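Local coordinates for glutathione S-transferase-like protein (Methylobacillus flagellatus, PDB 4GLT), which binds glutathione and probably acts as a glutathione transferase, at residues A[29-34]-A[69-74]. Residues are numbered along the deposited sequence; the frame is centred on the assembly and turned at random.
With GSH (glutathione), chain E.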
# COMPACT_ATOMS: atom_id res chain seq x y z
N ASN A 29 -12.73 2.27 -14.79
CA ASN A 29 -12.04 2.06 -16.06
C ASN A 29 -10.60 2.58 -16.13
O ASN A 29 -9.85 2.20 -17.02
CB ASN A 29 -12.85 2.65 -17.22
CG ASN A 29 -13.73 1.62 -17.90
OD1 ASN A 29 -14.86 1.92 -18.28
ND2 ASN A 29 -13.22 0.40 -18.08
N THR A 30 -10.22 3.44 -15.20
CA THR A 30 -8.90 4.05 -15.25
C THR A 30 -7.96 3.60 -14.14
O THR A 30 -6.76 3.78 -14.24
CB THR A 30 -9.00 5.59 -15.25
OG1 THR A 30 -9.49 6.05 -13.98
CG2 THR A 30 -9.96 6.06 -16.35
N SER A 31 -8.51 2.99 -13.09
CA SER A 31 -7.70 2.62 -11.92
C SER A 31 -6.62 1.57 -12.18
O SER A 31 -6.95 0.41 -12.41
CB SER A 31 -8.60 2.15 -10.78
OG SER A 31 -7.82 1.67 -9.71
N PRO A 32 -5.33 1.95 -12.10
CA PRO A 32 -4.24 1.01 -12.40
C PRO A 32 -4.09 -0.07 -11.32
O PRO A 32 -3.56 -1.15 -11.59
CB PRO A 32 -3.01 1.91 -12.45
CG PRO A 32 -3.34 3.05 -11.55
CD PRO A 32 -4.83 3.27 -11.67
N TYR A 33 -4.57 0.24 -10.13
CA TYR A 33 -4.59 -0.72 -9.03
C TYR A 33 -5.68 -1.76 -9.27
O TYR A 33 -5.51 -2.92 -8.95
CB TYR A 33 -4.88 -0.01 -7.71
CG TYR A 33 -4.02 1.20 -7.49
CD1 TYR A 33 -2.69 1.06 -7.11
CD2 TYR A 33 -4.53 2.48 -7.68
CE1 TYR A 33 -1.90 2.16 -6.90
CE2 TYR A 33 -3.74 3.59 -7.47
CZ TYR A 33 -2.42 3.42 -7.09
OH TYR A 33 -1.62 4.52 -6.89
N ALA A 34 -6.80 -1.31 -9.82
CA ALA A 34 -7.88 -2.20 -10.19
C ALA A 34 -7.40 -3.10 -11.32
O ALA A 34 -7.66 -4.30 -11.32
CB ALA A 34 -9.11 -1.42 -10.61
N GLY A 69 -13.16 3.99 1.04
CA GLY A 69 -13.86 4.48 -0.15
C GLY A 69 -13.10 4.27 -1.45
O GLY A 69 -13.31 4.99 -2.42
N LYS A 70 -12.22 3.27 -1.48
CA LYS A 70 -11.29 3.12 -2.59
C LYS A 70 -11.48 1.82 -3.36
O LYS A 70 -11.74 0.76 -2.79
CB LYS A 70 -9.85 3.21 -2.09
CG LYS A 70 -9.40 4.62 -1.76
CD LYS A 70 -8.03 4.61 -1.12
CE LYS A 70 -7.53 6.02 -0.85
NZ LYS A 70 -7.12 6.69 -2.11
N ILE A 71 -11.32 1.92 -4.67
CA ILE A 71 -11.35 0.77 -5.56
C ILE A 71 -9.90 0.36 -5.80
O ILE A 71 -9.02 1.20 -5.71
CB ILE A 71 -12.07 1.15 -6.87
CG1 ILE A 71 -13.57 0.88 -6.74
CG2 ILE A 71 -11.48 0.40 -8.06
CD1 ILE A 71 -14.18 1.43 -5.47
N PRO A 72 -9.63 -0.93 -6.08
CA PRO A 72 -10.58 -2.03 -6.17
C PRO A 72 -10.97 -2.57 -4.79
O PRO A 72 -10.18 -2.48 -3.85
CB PRO A 72 -9.79 -3.10 -6.92
CG PRO A 72 -8.37 -2.87 -6.50
CD PRO A 72 -8.24 -1.41 -6.15
N VAL A 73 -12.14 -3.20 -4.73
CA VAL A 73 -12.56 -3.99 -3.60
C VAL A 73 -13.01 -5.33 -4.12
O VAL A 73 -13.79 -5.38 -5.05
CB VAL A 73 -13.76 -3.38 -2.91
CG1 VAL A 73 -13.99 -4.06 -1.60
CG2 VAL A 73 -13.56 -1.93 -2.70
N LEU A 74 -12.55 -6.42 -3.52
CA LEU A 74 -13.09 -7.74 -3.83
C LEU A 74 -14.12 -8.13 -2.77
O LEU A 74 -13.77 -8.34 -1.60
CB LEU A 74 -11.99 -8.80 -3.92
CG LEU A 74 -12.38 -10.16 -4.54
CD1 LEU A 74 -12.22 -10.16 -6.06
CD2 LEU A 74 -11.56 -11.28 -3.94
N1 GSH E . -3.76 1.39 -2.29
CA1 GSH E . -4.99 1.15 -3.07
C1 GSH E . -4.69 -0.08 -3.87
O11 GSH E . -5.62 -0.81 -4.27
O12 GSH E . -3.49 -0.35 -4.08
CB1 GSH E . -5.32 2.38 -3.92
CG1 GSH E . -6.63 2.24 -4.71
CD1 GSH E . -6.90 3.48 -5.56
OE1 GSH E . -6.19 4.47 -5.45
N2 GSH E . -7.93 3.42 -6.41
CA2 GSH E . -8.46 4.51 -7.23
C2 GSH E . -7.56 4.92 -8.37
O2 GSH E . -6.89 4.09 -8.98
CB2 GSH E . -8.83 5.70 -6.36
SG2 GSH E . -10.25 5.32 -5.30
N3 GSH E . -7.54 6.21 -8.69
CA3 GSH E . -6.65 6.76 -9.70
C3 GSH E . -7.27 6.79 -11.09
O31 GSH E . -6.81 7.60 -11.92
O32 GSH E . -8.20 6.00 -11.35
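Pro72 lays its ring against the first turn of helix 32-44, with CG 3.8 Å from Ala34 CA and CD 4.0 Å from Tyr33 CB. Beside it, Ile71 CG2 meets Ala34 CB at 3.9 Å, and the direct contact between the segments is mainly apolar. The peptide bond between Ile71 and Pro72 is cis, the hallmark of the thioredoxin-like N-terminal domain of glutathione transferases, where this proline faces the start of the first helix.

Hydrogen bonds link both segments to the bound glutathione. Ser31, its OG anti to the backbone N (chi1 174°), uses one hydroxyl twice. OG donates to GSH O2 at 2.7 Å. As N-cap, the same OG accepts from Ala34 N at 3.2 Å with an N-H...O angle of 155°, a bond that helps fix the hydroxyl for the ligand. Thr30 OG1 adds a bond to the carboxylate oxygen GSH O32. From segment 69-74, Ile71 O accepts from GSH N2, although a short neighbouring contact makes that carbonyl's position less certain.

Around the Tyr33 ring, GSH CB1 sits 3.8 Å above one face, displaced toward the rim, while Pro32 CG lies over the opposite face, likewise near the rim. GSH C2 lies at the ring edge, in its plane, and Tyr33 OH reaches Asp124 through a weak hydrogen bond.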